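Local coordinates for protein metallophosphoesterase (Clostridium thermocellum, PDB 4J6O) that probably removes phosphate from 2',3' RNA ends, as the manganese-binding phosphatase domain of the bacterial Pnkp-Hen1 RNA repair system, at residues D25-L30 and T74-L79; R58-L63 and M81-S86; D65-D68 and K72-E75; V98-K103 and D116-Q121. All coordinates share one frame; numbering follows the deposited sequence. Where two conformers were deposited one is given.

Contact 1 of 4, residues D25-L30 and T74-L79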
loop_
_atom_site.group_PDB
_atom_site.type_symbol
_atom_site.label_atom_id
_atom_site.label_comp_id
_atom_site.label_asym_id
_atom_site.label_seq_id
_atom_site.Cartn_x
_atom_site.Cartn_y
_atom_site.Cartn_z
ATOM N N ASP A 25 10.088 -9.270 6.852
ATOM C CA ASP A 25 9.949 -10.517 7.616
ATOM C C ASP A 25 8.469 -10.745 7.896
ATOM O O ASP A 25 7.952 -11.897 7.776
ATOM C CB ASP A 25 10.742 -10.462 8.925
ATOM C CG ASP A 25 12.239 -10.460 8.714
ATOM O OD1 ASP A 25 12.695 -10.884 7.635
ATOM O OD2 ASP A 25 12.963 -10.043 9.679
ATOM N N GLU A 26 7.789 -9.650 8.229
ATOM C CA GLU A 26 6.388 -9.733 8.623
ATOM C C GLU A 26 5.543 -9.987 7.385
ATOM O O GLU A 26 4.550 -10.680 7.455
ATOM C CB GLU A 26 5.890 -8.442 9.270
ATOM C CG GLU A 26 6.418 -8.206 10.717
ATOM C CD GLU A 26 7.833 -7.701 10.773
ATOM O OE1 GLU A 26 8.470 -7.400 9.743
ATOM O OE2 GLU A 26 8.348 -7.599 11.911
ATOM N N LEU A 27 5.923 -9.360 6.292
ATOM C CA LEU A 27 5.249 -9.630 4.998
ATOM C C LEU A 27 5.335 -11.114 4.617
ATOM O O LEU A 27 4.333 -11.703 4.228
ATOM C CB LEU A 27 5.827 -8.716 3.896
ATOM C CG LEU A 27 5.227 -8.993 2.514
ATOM C CD1 LEU A 27 3.692 -8.886 2.488
ATOM C CD2 LEU A 27 5.884 -8.052 1.468
ATOM N N LYS A 28 6.523 -11.693 4.744
ATOM C CA LYS A 28 6.692 -13.096 4.410
ATOM C C LYS A 28 5.838 -13.945 5.333
ATOM O O LYS A 28 5.143 -14.858 4.856
ATOM C CB LYS A 28 8.152 -13.465 4.506
ATOM C CG LYS A 28 8.454 -14.957 4.289
ATOM C CD LYS A 28 9.926 -15.241 4.442
ATOM C CE LYS A 28 10.254 -16.666 3.955
ATOM N NZ LYS A 28 9.791 -17.628 4.966
ATOM N N MET A 29 5.869 -13.647 6.645
ATOM C CA MET A 29 5.034 -14.363 7.616
ATOM C C MET A 29 3.547 -14.277 7.264
ATOM O O MET A 29 2.833 -15.293 7.298
ATOM C CB MET A 29 5.294 -13.846 9.056
ATOM C CG MET A 29 6.629 -14.232 9.623
ATOM S SD MET A 29 6.978 -13.258 11.124
ATOM C CE MET A 29 5.960 -14.175 12.305
ATOM N N LEU A 30 3.094 -13.066 6.881
ATOM C CA LEU A 30 1.684 -12.868 6.633
ATOM C C LEU A 30 1.259 -13.631 5.367
ATOM O O LEU A 30 0.208 -14.276 5.311
ATOM C CB LEU A 30 1.377 -11.352 6.508
ATOM C CG LEU A 30 -0.061 -11.030 6.166
ATOM C CD1 LEU A 30 -1.047 -11.575 7.204
ATOM C CD2 LEU A 30 -0.123 -9.482 6.157
ATOM N N THR A 74 14.426 -3.117 0.170
ATOM C CA THR A 74 14.661 -3.638 -1.179
ATOM C C THR A 74 14.117 -5.065 -1.362
ATOM O O THR A 74 13.674 -5.397 -2.425
ATOM C CB THR A 74 16.146 -3.602 -1.634
ATOM O OG1 THR A 74 16.924 -4.448 -0.791
ATOM C CG2 THR A 74 16.692 -2.186 -1.565
ATOM N N GLU A 75 14.100 -5.847 -0.281
ATOM C CA GLU A 75 13.526 -7.185 -0.347
ATOM C C GLU A 75 12.017 -7.085 -0.533
ATOM O O GLU A 75 11.455 -7.843 -1.335
ATOM C CB GLU A 75 13.856 -8.014 0.892
ATOM C CG GLU A 75 15.338 -8.383 1.013
ATOM C CD GLU A 75 15.960 -8.847 -0.305
ATOM O OE1 GLU A 75 15.476 -9.847 -0.886
ATOM O OE2 GLU A 75 16.933 -8.196 -0.760
ATOM N N VAL A 76 11.371 -6.162 0.199
ATOM C CA VAL A 76 9.952 -5.927 -0.036
ATOM C C VAL A 76 9.716 -5.567 -1.511
ATOM O O VAL A 76 8.806 -6.061 -2.156
ATOM C CB VAL A 76 9.389 -4.785 0.853
ATOM C CG1 VAL A 76 7.971 -4.416 0.448
ATOM C CG2 VAL A 76 9.404 -5.220 2.338
ATOM N N LEU A 77 10.539 -4.669 -2.037
ATOM C CA LEU A 77 10.344 -4.245 -3.414
ATOM C C LEU A 77 10.506 -5.409 -4.378
ATOM O O LEU A 77 9.693 -5.600 -5.305
ATOM C CB LEU A 77 11.349 -3.143 -3.767
ATOM C CG LEU A 77 10.909 -1.773 -3.279
ATOM C CD1 LEU A 77 12.113 -0.843 -3.334
ATOM C CD2 LEU A 77 9.781 -1.243 -4.126
ATOM N N LYS A 78 11.540 -6.201 -4.167
ATOM C CA LYS A 78 11.762 -7.327 -5.089
ATOM C C LYS A 78 10.587 -8.294 -5.051
ATOM O O LYS A 78 10.164 -8.824 -6.066
ATOM C CB LYS A 78 13.047 -8.061 -4.706
ATOM C CG LYS A 78 14.285 -7.242 -4.968
ATOM C CD LYS A 78 15.513 -7.867 -4.374
ATOM C CE LYS A 78 16.654 -6.880 -4.383
ATOM N NZ LYS A 78 17.867 -7.575 -4.004
ATOM N N LEU A 79 10.107 -8.570 -3.850
ATOM C CA LEU A 79 9.017 -9.514 -3.684
ATOM C C LEU A 79 7.767 -8.966 -4.363
ATOM O O LEU A 79 7.141 -9.658 -5.146
ATOM C CB LEU A 79 8.778 -9.831 -2.199
ATOM C CG LEU A 79 7.596 -10.758 -1.943
ATOM C CD1 LEU A 79 8.013 -12.152 -2.407
ATOM C CD2 LEU A 79 7.219 -10.787 -0.439
#
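Leu27 and Leu79 meet tip to tip, and this is the tight part of the contact. The methyl carbon CD2 of Leu27 lies 3.6 Å from CD2 of Leu79. The branch carbon CG of Leu27 is also close, 4.0 Å from the same Leu79 methyl. Each leucine has CG anti to its own backbone N (chi1 177° in both), which carries the two ends out across the gap between the helices. Val76 sits one turn before Leu79 and touches more lightly. Its CG1 is 4.3 Å from CD2 of Leu27. The backbones approach most closely at Leu27 and Val76, whose CA atoms are 7.8 Å apart.

The two helices, 24-33 and 73-86, lie side by side over one face of the five-stranded sheet of the calcineurin-like alpha/beta fold. Helix 24-33 leans on strands 232-238 and 242-247. There Leu27 and Leu30 both pack on Leu233, while Tyr24 and Leu31 of the same helix also touch Leu79. Val76 reaches Ile20, which lies between the manganese ligands Asp19 and His21, and its side chain is about 12 Å from the bound manganese.

The outer side is looser and charged. Lys28 points its amine away from the partner helix and forms a salt bridge with Glu32 on its own helix. Asp25 and Lys72 form a salt bridge beside the apolar contact. Lys78, on helix 73-86, is buried and takes no part in the contact. Its amine pairs with Glu125, and it makes a cation-pi contact with Phe129.

Contact 2 of 4, residues R58-L63 and M81-S86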
loop_
_atom_site.group_PDB
_atom_site.type_symbol
_atom_site.label_atom_id
_atom_site.label_comp_id
_atom_site.label_asym_id
_atom_site.label_seq_id
_atom_site.Cartn_x
_atom_site.Cartn_y
_atom_site.Cartn_z
ATOM N N ARG A 58 -5.768 -17.528 -5.062
ATOM C CA ARG A 58 -6.015 -16.209 -4.462
ATOM C C ARG A 58 -4.989 -15.226 -4.982
ATOM O O ARG A 58 -3.917 -15.628 -5.419
ATOM C CB ARG A 58 -5.949 -16.292 -2.936
ATOM C CG ARG A 58 -6.959 -17.276 -2.374
ATOM C CD ARG A 58 -7.023 -17.175 -0.855
ATOM N NE ARG A 58 -7.641 -15.919 -0.396
ATOM C CZ ARG A 58 -8.935 -15.735 -0.115
ATOM N NH1 ARG A 58 -9.316 -14.538 0.343
ATOM N NH2 ARG A 58 -9.831 -16.761 -0.227
ATOM N N LYS A 59 -5.342 -13.940 -4.946
ATOM C CA LYS A 59 -4.467 -12.847 -5.437
ATOM C C LYS A 59 -4.315 -11.817 -4.345
ATOM O O LYS A 59 -5.191 -11.666 -3.550
ATOM C CB LYS A 59 -5.016 -12.206 -6.703
ATOM C CG LYS A 59 -5.067 -13.212 -7.887
ATOM C CD LYS A 59 -5.203 -12.467 -9.203
ATOM C CE LYS A 59 -5.256 -13.515 -10.338
ATOM N NZ LYS A 59 -5.250 -12.899 -11.686
ATOM N N VAL A 60 -3.183 -11.138 -4.336
ATOM C CA VAL A 60 -2.889 -10.121 -3.330
ATOM C C VAL A 60 -3.106 -8.732 -3.927
ATOM O O VAL A 60 -2.679 -8.441 -5.066
ATOM C CB VAL A 60 -1.422 -10.204 -2.847
ATOM C CG1 VAL A 60 -1.126 -9.037 -1.826
ATOM C CG2 VAL A 60 -1.117 -11.544 -2.197
ATOM N N LEU A 61 -3.667 -7.849 -3.107
ATOM C CA LEU A 61 -3.761 -6.429 -3.479
ATOM C C LEU A 61 -2.994 -5.621 -2.452
ATOM O O LEU A 61 -3.366 -5.626 -1.287
ATOM C CB LEU A 61 -5.227 -5.978 -3.473
ATOM C CG LEU A 61 -6.164 -6.746 -4.396
ATOM C CD1 LEU A 61 -7.563 -6.142 -4.230
ATOM C CD2 LEU A 61 -5.732 -6.688 -5.856
ATOM N N PHE A 62 -1.900 -4.971 -2.877
ATOM C CA PHE A 62 -1.083 -4.186 -1.937
ATOM C C PHE A 62 -1.587 -2.775 -1.964
ATOM O O PHE A 62 -1.814 -2.232 -3.049
ATOM C CB PHE A 62 0.394 -4.213 -2.344
ATOM C CG PHE A 62 1.083 -5.555 -2.144
ATOM C CD1 PHE A 62 1.497 -5.966 -0.883
ATOM C CD2 PHE A 62 1.317 -6.414 -3.227
ATOM C CE1 PHE A 62 2.135 -7.214 -0.710
ATOM C CE2 PHE A 62 1.956 -7.672 -3.040
ATOM C CZ PHE A 62 2.365 -8.060 -1.778
ATOM N N LEU A 63 -1.676 -2.168 -0.774
ATOM C CA LEU A 63 -2.226 -0.808 -0.629
ATOM C C LEU A 63 -1.136 0.248 -0.699
ATOM O O LEU A 63 -1.414 1.469 -0.563
ATOM C CB LEU A 63 -3.038 -0.682 0.634
ATOM C CG LEU A 63 -4.268 -1.570 0.704
ATOM C CD1 LEU A 63 -5.020 -1.262 2.011
ATOM C CD2 LEU A 63 -5.170 -1.261 -0.489
ATOM N N MET A 81 7.319 -6.512 -6.618
ATOM C CA MET A 81 7.462 -6.379 -8.069
ATOM C C MET A 81 7.338 -7.707 -8.838
ATOM O O MET A 81 6.689 -7.779 -9.891
ATOM C CB MET A 81 8.788 -5.705 -8.380
ATOM C CG MET A 81 8.715 -4.270 -7.976
ATOM S SD MET A 81 10.132 -3.414 -8.586
ATOM C CE MET A 81 11.182 -3.845 -7.312
ATOM N N GLY A 82 7.939 -8.761 -8.286
ATOM C CA GLY A 82 7.771 -10.093 -8.840
ATOM C C GLY A 82 6.332 -10.607 -8.823
ATOM O O GLY A 82 5.911 -11.352 -9.701
ATOM N N MET A 83 5.583 -10.250 -7.786
ATOM C CA MET A 83 4.213 -10.679 -7.656
ATOM C C MET A 83 3.346 -9.997 -8.663
ATOM O O MET A 83 2.441 -10.608 -9.222
ATOM C CB MET A 83 3.720 -10.417 -6.218
ATOM C CG MET A 83 4.422 -11.344 -5.234
ATOM S SD MET A 83 3.905 -11.077 -3.518
ATOM C CE MET A 83 2.293 -11.654 -3.575
ATOM N N VAL A 84 3.605 -8.716 -8.877
ATOM C CA VAL A 84 2.805 -7.969 -9.832
ATOM C C VAL A 84 3.148 -8.550 -11.197
ATOM O O VAL A 84 2.277 -8.752 -12.023
ATOM C CB VAL A 84 3.107 -6.468 -9.753
ATOM C CG1 VAL A 84 2.452 -5.713 -10.893
ATOM C CG2 VAL A 84 2.583 -5.902 -8.408
ATOM N N LYS A 85 4.415 -8.870 -11.411
ATOM C CA LYS A 85 4.826 -9.369 -12.752
ATOM C C LYS A 85 4.319 -10.785 -13.098
ATOM O O LYS A 85 4.005 -11.089 -14.248
ATOM C CB LYS A 85 6.353 -9.245 -12.845
ATOM C CG LYS A 85 6.954 -9.591 -14.183
ATOM C CD LYS A 85 8.242 -8.799 -14.374
ATOM C CE LYS A 85 9.455 -9.719 -14.349
ATOM N NZ LYS A 85 10.613 -9.188 -15.151
ATOM N N SER A 86 4.213 -11.643 -12.095
ATOM C CA SER A 86 3.759 -13.020 -12.295
ATOM C C SER A 86 2.226 -13.074 -12.349
ATOM O O SER A 86 1.626 -14.130 -12.638
ATOM C CB SER A 86 4.303 -13.926 -11.172
ATOM O OG SER A 86 3.631 -13.701 -9.931
#
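Met83 makes a Met-aromatic contact with Phe62. Its sulfur SD comes to the ring edge, 5.0 Å from the ring centroid and 86° off the ring normal, so it lies almost in the plane. The nearest ring carbon is CZ of Phe62, 3.8 Å from SD of Met83. The two side chains cross at about a right angle.

The second kind of contact is purely apolar. Met83 is extended as far as SD and then bends (chi3 69°), which swings CE toward the strand. CE of Met83 lies 3.7 Å from CG2 of Val60. CG1 of Val60 covers one face of the Phe62 ring, 3.5 Å above its centre, so the ring has Val60 over one face and Met83 at its edge.

This joins the first strand and the helix of a beta-alpha-beta crossover: strand 59-62, helix 73-86, strand 89-91. The helix packs over both parallel strands, since Met83 also touches Ala89.

Polar links tie this strand and its leading residue to their neighbours. The backbone of Val60 bonds to Ile88 and Leu90, and that of Lys59 to Pro13 and Asp15. Arg58 forms salt bridges with Asp15 and Glu240.

Contact 3 of 4, residues D65-D68 and K72-E75. With MN (manganese (II) ion), chain J.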
loop_
_atom_site.group_PDB
_atom_site.type_symbol
_atom_site.label_atom_id
_atom_site.label_comp_id
_atom_site.label_asym_id
_atom_site.label_seq_id
_atom_site.Cartn_x
_atom_site.Cartn_y
_atom_site.Cartn_z
ATOM N N ASP A 65 2.737 2.085 0.029
ATOM C CA ASP A 65 3.685 2.463 1.112
ATOM C C ASP A 65 4.569 1.251 1.423
ATOM O O ASP A 65 4.665 0.765 2.555
ATOM C CB ASP A 65 2.973 2.990 2.346
ATOM C CG ASP A 65 2.885 4.545 2.344
ATOM O OD1 ASP A 65 3.187 5.115 1.287
ATOM O OD2 ASP A 65 2.511 5.161 3.351
ATOM N N LEU A 66 5.182 0.738 0.355
ATOM C CA LEU A 66 6.158 -0.391 0.419
ATOM C C LEU A 66 7.491 0.044 0.992
ATOM O O LEU A 66 8.189 -0.761 1.629
ATOM C CB LEU A 66 6.394 -0.933 -1.017
ATOM C CG LEU A 66 5.158 -1.286 -1.808
ATOM C CD1 LEU A 66 5.670 -1.796 -3.188
ATOM C CD2 LEU A 66 4.312 -2.348 -1.106
ATOM N N VAL A 67 7.831 1.332 0.787
ATOM C CA VAL A 67 9.160 1.811 1.112
ATOM C C VAL A 67 9.163 2.713 2.331
ATOM O O VAL A 67 8.115 3.026 2.865
ATOM C CB VAL A 67 9.752 2.565 -0.118
ATOM C CG1 VAL A 67 9.728 1.658 -1.380
ATOM C CG2 VAL A 67 8.940 3.822 -0.417
ATOM N N ASP A 68 10.374 3.035 2.811
ATOM C CA ASP A 68 10.633 3.912 3.968
ATOM C C ASP A 68 10.521 3.214 5.305
ATOM O O ASP A 68 9.739 2.265 5.450
ATOM C CB ASP A 68 9.735 5.154 3.935
ATOM C CG ASP A 68 10.106 6.117 2.780
ATOM O OD1 ASP A 68 11.017 5.806 1.991
ATOM O OD2 ASP A 68 9.433 7.152 2.667
ATOM N N LYS A 72 14.078 -3.765 5.613
ATOM C CA LYS A 72 14.266 -4.655 4.467
ATOM C C LYS A 72 13.481 -4.143 3.261
ATOM O O LYS A 72 12.765 -4.858 2.586
ATOM C CB LYS A 72 13.902 -6.110 4.834
ATOM C CG LYS A 72 14.976 -6.756 5.680
ATOM C CD LYS A 72 14.631 -8.212 5.918
ATOM C CE LYS A 72 15.647 -8.883 6.863
ATOM N NZ LYS A 72 15.426 -10.388 6.802
ATOM N N ILE A 73 13.584 -2.843 3.023
ATOM C CA ILE A 73 12.874 -2.206 1.926
ATOM C C ILE A 73 13.165 -2.816 0.513
ATOM O O ILE A 73 12.246 -2.990 -0.282
ATOM C CB ILE A 73 13.205 -0.714 1.948
ATOM C CG1 ILE A 73 12.735 -0.140 3.287
ATOM C CG2 ILE A 73 12.564 -0.026 0.765
ATOM C CD1 ILE A 73 13.338 1.280 3.659
ATOM N N THR A 74 14.426 -3.117 0.170
ATOM C CA THR A 74 14.661 -3.638 -1.179
ATOM C C THR A 74 14.117 -5.065 -1.362
ATOM O O THR A 74 13.674 -5.397 -2.425
ATOM C CB THR A 74 16.146 -3.602 -1.634
ATOM O OG1 THR A 74 16.924 -4.448 -0.791
ATOM C CG2 THR A 74 16.692 -2.186 -1.565
ATOM N N GLU A 75 14.100 -5.847 -0.281
ATOM C CA GLU A 75 13.526 -7.185 -0.347
ATOM C C GLU A 75 12.017 -7.085 -0.533
ATOM O O GLU A 75 11.455 -7.843 -1.335
ATOM C CB GLU A 75 13.856 -8.014 0.892
ATOM C CG GLU A 75 15.338 -8.383 1.013
ATOM C CD GLU A 75 15.960 -8.847 -0.305
ATOM O OE1 GLU A 75 15.476 -9.847 -0.886
ATOM O OE2 GLU A 75 16.933 -8.196 -0.760
HETATM MN MN MN J . 2.278 4.623 5.425
HETATM O O HOH W 1 1.817 4.085 7.622
#
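Ile73 packs against Val67 and Asp68, at the turn between the metal-binding loop and helix 73-86. The loop carries the GDxxDR signature of calcineurin-like phosphoesterases. Its first aspartate, Asp65, is a manganese ligand. OD2 of Asp65 binds the ion at 2.2 Å, and a water oxygen binds manganese at 2.3 Å. Asp19 and His21 share the site. The other oxygen, OD1, is held by the backbone N of His96. Asp97 grips the loop too, its OD2 taking the N-H of Asp65 and its OD1 that of Leu66. Three bonds between carboxylate oxygens and backbone N-H groups thus hold the turn that presents the ligand. Backbone bonds of Asp65 with His21 and Leu66 with Gly22 add to them.

Leu66 then packs its side chain on Ile20, Val76 and Val80. Val67 crosses Ile73 at about a right angle. CB of Val67 is 3.9 Å from CG2 of Ile73, a methyl placed anti to the backbone N of Ile73. The carbonyl O of Val67 accepts a bond from ND1 of His21, so this residue helps orient a metal ligand from the second shell.

At Asp68 the contact is with the main chain. CD1 of Ile73 lies 3.5 Å from the backbone N of Asp68. The Asp68 carboxylate goes elsewhere, OD1 to Thr118 OG1 and OD2 to His96 ND1.

Lys72 is the N-cap of the helix, and the N-H of Ile73 bonds to Gln121. The loop is packed between three helices: Val67 touches Leu77 of helix 73-86, Leu100 of helix 95-104 and Thr118 of helix 115-122.

Contact 4 of 4, residues V98-K103 and D116-Q121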
loop_
_atom_site.group_PDB
_atom_site.type_symbol
_atom_site.label_atom_id
_atom_site.label_comp_id
_atom_site.label_asym_id
_atom_site.label_seq_id
_atom_site.Cartn_x
_atom_site.Cartn_y
_atom_site.Cartn_z
ATOM N N VAL A 98 5.442 7.225 -4.239
ATOM C CA VAL A 98 5.451 8.291 -5.272
ATOM C C VAL A 98 6.512 9.326 -4.951
ATOM O O VAL A 98 7.188 9.855 -5.851
ATOM C CB VAL A 98 4.045 8.929 -5.402
ATOM C CG1 VAL A 98 4.059 10.238 -6.222
ATOM C CG2 VAL A 98 3.116 7.914 -6.044
ATOM N N LYS A 99 6.671 9.642 -3.664
ATOM C CA LYS A 99 7.728 10.593 -3.310
ATOM C C LYS A 99 9.096 9.982 -3.624
ATOM O O LYS A 99 10.011 10.676 -4.073
ATOM C CB LYS A 99 7.648 10.956 -1.841
ATOM C CG LYS A 99 8.858 11.740 -1.330
ATOM C CD LYS A 99 8.506 12.454 -0.028
ATOM C CE LYS A 99 9.726 13.108 0.579
ATOM N NZ LYS A 99 9.494 13.438 2.009
ATOM N N LEU A 100 9.253 8.675 -3.397
ATOM C CA LEU A 100 10.518 8.034 -3.721
ATOM C C LEU A 100 10.770 8.115 -5.201
ATOM O O LEU A 100 11.914 8.366 -5.618
ATOM C CB LEU A 100 10.532 6.555 -3.304
ATOM C CG LEU A 100 11.738 5.736 -3.812
ATOM C CD1 LEU A 100 13.080 6.190 -3.248
ATOM C CD2 LEU A 100 11.496 4.225 -3.528
ATOM N N LEU A 101 9.719 7.871 -5.993
ATOM C CA LEU A 101 9.851 7.981 -7.466
ATOM C C LEU A 101 10.314 9.375 -7.892
ATOM O O LEU A 101 11.226 9.503 -8.737
ATOM C CB LEU A 101 8.555 7.580 -8.181
ATOM C CG LEU A 101 8.530 7.803 -9.701
ATOM C CD1 LEU A 101 9.635 7.052 -10.342
ATOM C CD2 LEU A 101 7.217 7.378 -10.280
ATOM N N ARG A 102 9.755 10.417 -7.274
ATOM C CA ARG A 102 10.173 11.795 -7.600
ATOM C C ARG A 102 11.638 11.999 -7.244
ATOM O O ARG A 102 12.355 12.650 -7.981
ATOM C CB ARG A 102 9.308 12.798 -6.852
ATOM C CG ARG A 102 7.926 12.828 -7.425
ATOM C CD ARG A 102 6.941 13.612 -6.601
ATOM N NE ARG A 102 5.628 13.500 -7.225
ATOM C CZ ARG A 102 4.477 13.651 -6.589
ATOM N NH1 ARG A 102 4.474 13.921 -5.287
ATOM N NH2 ARG A 102 3.334 13.527 -7.259
ATOM N N LYS A 103 12.090 11.422 -6.132
ATOM C CA LYS A 103 13.480 11.592 -5.711
ATOM C C LYS A 103 14.412 10.844 -6.682
ATOM O O LYS A 103 15.404 11.388 -7.160
ATOM C CB LYS A 103 13.651 11.108 -4.259
ATOM C CG LYS A 103 15.091 11.023 -3.753
ATOM C CD LYS A 103 15.772 12.405 -3.712
ATOM C CE LYS A 103 17.198 12.272 -3.231
ATOM N NZ LYS A 103 17.870 13.601 -3.167
ATOM N N ASP A 116 15.296 8.267 4.291
ATOM C CA ASP A 116 16.726 8.037 4.438
ATOM C C ASP A 116 16.999 6.530 4.434
ATOM O O ASP A 116 17.972 6.086 3.833
ATOM C CB ASP A 116 17.279 8.669 5.717
ATOM C CG ASP A 116 16.741 7.991 6.986
ATOM O OD1 ASP A 116 15.511 7.856 7.104
ATOM O OD2 ASP A 116 17.557 7.602 7.853
ATOM N N ARG A 117 16.143 5.752 5.096
ATOM C CA ARG A 117 16.414 4.326 5.142
ATOM C C ARG A 117 16.282 3.719 3.753
ATOM O O ARG A 117 17.061 2.868 3.389
ATOM C CB ARG A 117 15.455 3.550 6.076
ATOM C CG ARG A 117 15.303 4.120 7.466
ATOM C CD ARG A 117 16.630 4.167 8.163
ATOM N NE ARG A 117 16.612 5.012 9.358
ATOM C CZ ARG A 117 16.166 4.629 10.552
ATOM N NH1 ARG A 117 15.665 3.407 10.736
ATOM N NH2 ARG A 117 16.216 5.477 11.570
ATOM N N THR A 118 15.298 4.166 2.970
ATOM C CA THR A 118 15.085 3.591 1.635
ATOM C C THR A 118 16.337 3.876 0.800
ATOM O O THR A 118 16.849 3.013 0.074
ATOM C CB THR A 118 13.872 4.226 0.919
ATOM O OG1 THR A 118 12.679 3.926 1.657
ATOM C CG2 THR A 118 13.717 3.692 -0.547
ATOM N N LEU A 119 16.833 5.095 0.918
ATOM C CA LEU A 119 17.913 5.506 0.036
ATOM C C LEU A 119 19.198 4.758 0.354
ATOM O O LEU A 119 19.936 4.339 -0.542
ATOM C CB LEU A 119 18.124 7.004 0.135
ATOM C CG LEU A 119 16.958 7.810 -0.450
ATOM C CD1 LEU A 119 17.162 9.314 -0.165
ATOM C CD2 LEU A 119 16.775 7.519 -1.938
ATOM N N GLU A 120 19.449 4.574 1.641
ATOM C CA GLU A 120 20.659 3.879 2.052
ATOM C C GLU A 120 20.591 2.383 1.754
ATOM O O GLU A 120 21.606 1.756 1.458
ATOM C CB GLU A 120 20.968 4.146 3.514
ATOM C CG GLU A 120 20.080 3.459 4.489
ATOM C CD GLU A 120 20.307 3.963 5.906
ATOM O OE1 GLU A 120 20.873 5.070 6.072
ATOM O OE2 GLU A 120 19.922 3.251 6.858
ATOM N N GLN A 121 19.384 1.836 1.765
ATOM C CA GLN A 121 19.198 0.453 1.358
ATOM C C GLN A 121 19.254 0.276 -0.168
ATOM O O GLN A 121 19.789 -0.711 -0.676
ATOM C CB GLN A 121 17.916 -0.112 1.980
ATOM C CG GLN A 121 18.039 -0.203 3.522
ATOM C CD GLN A 121 16.732 -0.649 4.171
ATOM O OE1 GLN A 121 16.003 -1.423 3.582
ATOM N NE2 GLN A 121 16.411 -0.096 5.363
#
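Leu100 meets Thr118 and Leu119 where two helices of the calcineurin-like domain cross. Helix 95-104 begins in the GNHD signature of the family. Helix 115-122 follows it after a short connection. The segments cross at -52°, and their axes come no closer than 11.6 Å. At that spacing the gap is bridged by side chains, with no hydrogen bond between the segments.

Leu119 has the largest buried area here. Its side chain passes Leu100 in the opposite direction, and CD2 of Leu119 lies 4.1 Å from CD1 of Leu100. CG of Leu119 is anti to its carbonyl carbon (chi1 -68°), and the end of the chain turns in toward the partner helix.

Leu100 is nearly as well covered. It holds both methyls against Thr118, and the two side chains meet tip to tip. CG2 of Thr118 is 3.7 Å from CD1 of Leu100. The same methyl is 3.8 Å from CD2 of Leu100. Leu100 also touches Ile137 of helix 127-138.

Thr118 divides its branches. The methyl serves this apolar contact, while OG1 hydrogen-bonds Asp68 of the metal-binding loop.

The outer edge of the contact is partly open to solvent. There the aliphatic part of Lys103 approaches Leu119, with CE of Lys103 4.3 Å from CD1 of Leu119.

How the contacts relate
Contacts 1, 2 and 3 are buried and all use helix 73-86. Contact 4 is partly buried. Contacts 1 and 2 set the helix against its neighbour helix and its sheet by apolar contacts, with a sulfur-aromatic contact added in the second. They join where Leu27 CD1 lies 3.9 Å from Phe62 CE1. Contact 3 is at the start of the same helix and shares Thr74 and Glu75 with contact 1. Its own contact is apolar, side chain on side chain and main chain, but its loop also carries a manganese ligand. Contacts 3 and 4 adjoin, with Thr74 CG2 3.5 Å from Gln121 O. Contact 2 lies farthest from contact 4, their centres about 21 Å apart.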